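Glucokinase (Thermus thermophilus, PDB 3VOV) phosphorylates glucose and other hexoses with ATP, as a zinc-binding sugar kinase of the ROK family. Local coordinates at the interface of chains A and B. Residues are numbered along the deposited sequence; one frame, centred on the assembly and turned at random. Chains: chain A/B, Glucokinase.

The interface of chains A and B. Residues chain A 167, 188-189, 192, 217, 220; chain B 166-168, 188-189.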
ATOM      1  N   PRO A 167      -3.491  -8.980  -1.564  1.00 18.65           N
ATOM      2  CA  PRO A 167      -4.356 -10.159  -1.717  1.00 18.26           C
ATOM      3  C   PRO A 167      -4.076 -11.289  -0.757  1.00 18.45           C
ATOM      4  O   PRO A 167      -2.915 -11.485  -0.376  1.00 18.55           O
ATOM      5  CB  PRO A 167      -4.102 -10.618  -3.144  1.00 19.53           C
ATOM      6  CG  PRO A 167      -3.362  -9.527  -3.819  1.00 20.24           C
ATOM      7  CD  PRO A 167      -2.613  -8.786  -2.729  1.00 18.94           C
ATOM      8  N   ARG A 188      -4.578 -16.247 -11.015  1.00 20.43           N
ATOM      9  CA  ARG A 188      -5.665 -15.665 -10.197  1.00 20.43           C
ATOM     10  C   ARG A 188      -6.084 -14.311 -10.769  1.00 20.84           C
ATOM     11  O   ARG A 188      -7.283 -14.061 -11.072  1.00 20.61           O
ATOM     12  CB  ARG A 188      -5.211 -15.471  -8.736  1.00 20.62           C
ATOM     13  CG  ARG A 188      -6.291 -14.794  -7.833  1.00 18.40           C
ATOM     14  CD  ARG A 188      -5.678 -14.210  -6.590  1.00 21.08           C
ATOM     15  NE  ARG A 188      -4.708 -13.152  -6.880  1.00 21.23           N
ATOM     16  CZ  ARG A 188      -3.602 -12.913  -6.174  1.00 17.94           C
ATOM     17  NH1 ARG A 188      -3.302 -13.641  -5.100  1.00 16.93           N
ATOM     18  NH2 ARG A 188      -2.799 -11.919  -6.546  1.00 15.13           N
ATOM     19  N   ASP A 189      -5.109 -13.419 -10.888  1.00 20.72           N
ATOM     20  CA  ASP A 189      -5.402 -12.030 -11.269  1.00 21.05           C
ATOM     21  C   ASP A 189      -5.785 -11.916 -12.750  1.00 20.92           C
ATOM     22  O   ASP A 189      -6.676 -11.150 -13.110  1.00 21.32           O
ATOM     23  CB  ASP A 189      -4.200 -11.124 -10.986  1.00 20.70           C
ATOM     24  CG  ASP A 189      -4.031 -10.817  -9.501  1.00 24.41           C
ATOM     25  OD1 ASP A 189      -5.050 -10.814  -8.777  1.00 24.90           O
ATOM     26  OD2 ASP A 189      -2.856 -10.607  -9.053  1.00 23.77           O
ATOM     27  N   TYR A 192      -9.319 -13.275 -13.143  1.00 22.66           N
ATOM     28  CA  TYR A 192     -10.244 -12.278 -12.625  1.00 22.89           C
ATOM     29  C   TYR A 192     -10.390 -11.104 -13.588  1.00 23.39           C
ATOM     30  O   TYR A 192     -11.507 -10.725 -13.943  1.00 23.84           O
ATOM     31  CB  TYR A 192      -9.865 -11.813 -11.185  1.00 22.16           C
ATOM     32  CG  TYR A 192     -10.760 -10.692 -10.710  1.00 20.82           C
ATOM     33  CD1 TYR A 192     -11.987 -10.962 -10.125  1.00 20.05           C
ATOM     34  CD2 TYR A 192     -10.402  -9.363 -10.903  1.00 18.57           C
ATOM     35  CE1 TYR A 192     -12.846  -9.939  -9.731  1.00 19.37           C
ATOM     36  CE2 TYR A 192     -11.236  -8.338 -10.488  1.00 18.99           C
ATOM     37  CZ  TYR A 192     -12.461  -8.633  -9.913  1.00 19.45           C
ATOM     38  OH  TYR A 192     -13.304  -7.618  -9.514  1.00 22.86           O
ATOM     39  N   LEU A 217      -0.377  -6.257 -15.495  1.00 22.76           N
ATOM     40  CA  LEU A 217      -0.392  -7.291 -14.494  1.00 23.82           C
ATOM     41  C   LEU A 217       0.983  -7.968 -14.366  1.00 24.23           C
ATOM     42  O   LEU A 217       1.451  -8.210 -13.253  1.00 23.48           O
ATOM     43  CB  LEU A 217      -1.476  -8.304 -14.884  1.00 23.84           C
ATOM     44  CG  LEU A 217      -1.934  -9.449 -14.032  1.00 24.81           C
ATOM     45  CD1 LEU A 217      -3.253  -9.913 -14.645  1.00 23.71           C
ATOM     46  CD2 LEU A 217      -0.936 -10.573 -14.053  1.00 23.64           C
ATOM     47  N   GLN A 220       3.684  -5.503 -13.024  1.00 20.51           N
ATOM     48  CA  GLN A 220       3.483  -5.332 -11.584  1.00 20.21           C
ATOM     49  C   GLN A 220       4.107  -6.488 -10.786  1.00 19.69           C
ATOM     50  O   GLN A 220       4.765  -6.252  -9.779  1.00 19.88           O
ATOM     51  CB  GLN A 220       2.003  -5.169 -11.214  1.00 19.41           C
ATOM     52  CG  GLN A 220       1.786  -4.930  -9.701  1.00 19.16           C
ATOM     53  CD  GLN A 220       0.330  -4.629  -9.335  1.00 20.35           C
ATOM     54  OE1 GLN A 220      -0.134  -3.525  -9.574  1.00 22.46           O
ATOM     55  NE2 GLN A 220      -0.383  -5.606  -8.707  1.00 17.95           N
TER
ATOM     56  N   GLY B 166      -2.387  -2.810  -6.067  1.00 20.15           N
ATOM     57  CA  GLY B 166      -3.302  -3.868  -5.666  1.00 20.79           C
ATOM     58  C   GLY B 166      -3.733  -4.798  -6.798  1.00 21.72           C
ATOM     59  O   GLY B 166      -3.163  -4.778  -7.881  1.00 21.03           O
ATOM     60  N   PRO B 167      -4.757  -5.638  -6.544  1.00 21.39           N
ATOM     61  CA  PRO B 167      -5.123  -6.599  -7.581  1.00 21.26           C
ATOM     62  C   PRO B 167      -5.694  -5.979  -8.849  1.00 20.28           C
ATOM     63  O   PRO B 167      -6.388  -4.982  -8.783  1.00 19.28           O
ATOM     64  CB  PRO B 167      -6.173  -7.491  -6.905  1.00 21.87           C
ATOM     65  CG  PRO B 167      -6.102  -7.226  -5.490  1.00 22.14           C
ATOM     66  CD  PRO B 167      -5.554  -5.819  -5.326  1.00 22.03           C
ATOM     67  N   ALA B 168      -5.350  -6.592  -9.979  1.00 19.92           N
ATOM     68  CA  ALA B 168      -5.869  -6.246 -11.334  1.00 20.02           C
ATOM     69  C   ALA B 168      -7.390  -6.235 -11.364  1.00 20.42           C
ATOM     70  O   ALA B 168      -8.035  -7.142 -10.845  1.00 19.37           O
ATOM     71  CB  ALA B 168      -5.370  -7.257 -12.360  1.00 18.64           C
ATOM     72  N   ARG B 188     -12.370 -14.686  -5.982  1.00 19.87           N
ATOM     73  CA  ARG B 188     -11.010 -14.750  -6.509  1.00 20.48           C
ATOM     74  C   ARG B 188     -10.038 -15.047  -5.351  1.00 21.07           C
ATOM     75  O   ARG B 188      -9.230 -15.963  -5.442  1.00 21.44           O
ATOM     76  CB  ARG B 188     -10.634 -13.420  -7.163  1.00 19.23           C
ATOM     77  CG  ARG B 188      -9.144 -13.319  -7.601  1.00 17.68           C
ATOM     78  CD  ARG B 188      -8.716 -11.861  -7.814  1.00 21.70           C
ATOM     79  NE  ARG B 188      -8.711 -11.134  -6.529  1.00 19.97           N
ATOM     80  CZ  ARG B 188      -9.052  -9.855  -6.356  1.00 19.47           C
ATOM     81  NH1 ARG B 188      -9.429  -9.077  -7.381  1.00 16.19           N
ATOM     82  NH2 ARG B 188      -9.006  -9.342  -5.131  1.00 15.28           N
ATOM     83  N   ASP B 189     -10.097 -14.259  -4.280  1.00 22.25           N
ATOM     84  CA  ASP B 189      -9.071 -14.390  -3.219  1.00 22.04           C
ATOM     85  C   ASP B 189      -9.335 -15.634  -2.390  1.00 21.86           C
ATOM     86  O   ASP B 189      -8.403 -16.285  -1.898  1.00 22.00           O
ATOM     87  CB  ASP B 189      -9.040 -13.146  -2.321  1.00 21.86           C
ATOM     88  CG  ASP B 189      -8.567 -11.918  -3.065  1.00 22.95           C
ATOM     89  OD1 ASP B 189      -7.714 -12.070  -3.959  1.00 22.61           O
ATOM     90  OD2 ASP B 189      -9.050 -10.804  -2.780  1.00 22.14           O
TER
HETATM   91  O   HOH W   1      -7.433  -9.649  -9.674  1.00 18.15           O
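B:Arg188 lies across A:Arg188 and A:Tyr192 where helix 183-194 of each chain meets its two-fold mate, a contact of the deposited assembly that probably joins this ROK-family hexokinase into an oligomer. Its CB approaches CD1 of the A:Tyr192 ring at 4.1 Å. With CG anti to the backbone N (chi1 173°), the methylene stem runs toward the partner, and CG meets its symmetry mate, CG of A:Arg188. CD rests on A:Tyr192 CB at 3.6 Å; an arginine suits this place since its aliphatic stem packs while its tip stays polar. A bend at chi3 (67°) turns the guanidinium back to its own helix, where NE and NH2 grip B:Asp189 side-on, its carboxylate offering one oxygen to each nitrogen, with NH2 2.8 Å from OD2 in a salt bridge. That pairing probably offsets repulsion between the two arginines, whose NE atoms stand 4.5 Å apart. NH1 sits 3.7 Å from the ring centroid of A:Tyr192, whose flat pi face can receive it in a cation-pi contact, ring and guanidinium planes steeply inclined (74°). B:Pro167 CB, of the same chain, lies over the rim of one guanidinium face, and the proline's CG touches A:Pro167 CG, two rigid rings meeting. Near NH1, a water links A:Asp189 OD1 to the carbonyl O of B:Ala168. The long, extended A:Gln220 gives a nearly straight hydrogen bond from its amide NE2 to B:Gly166 O (3.0 Å), from above the carbonyl plane.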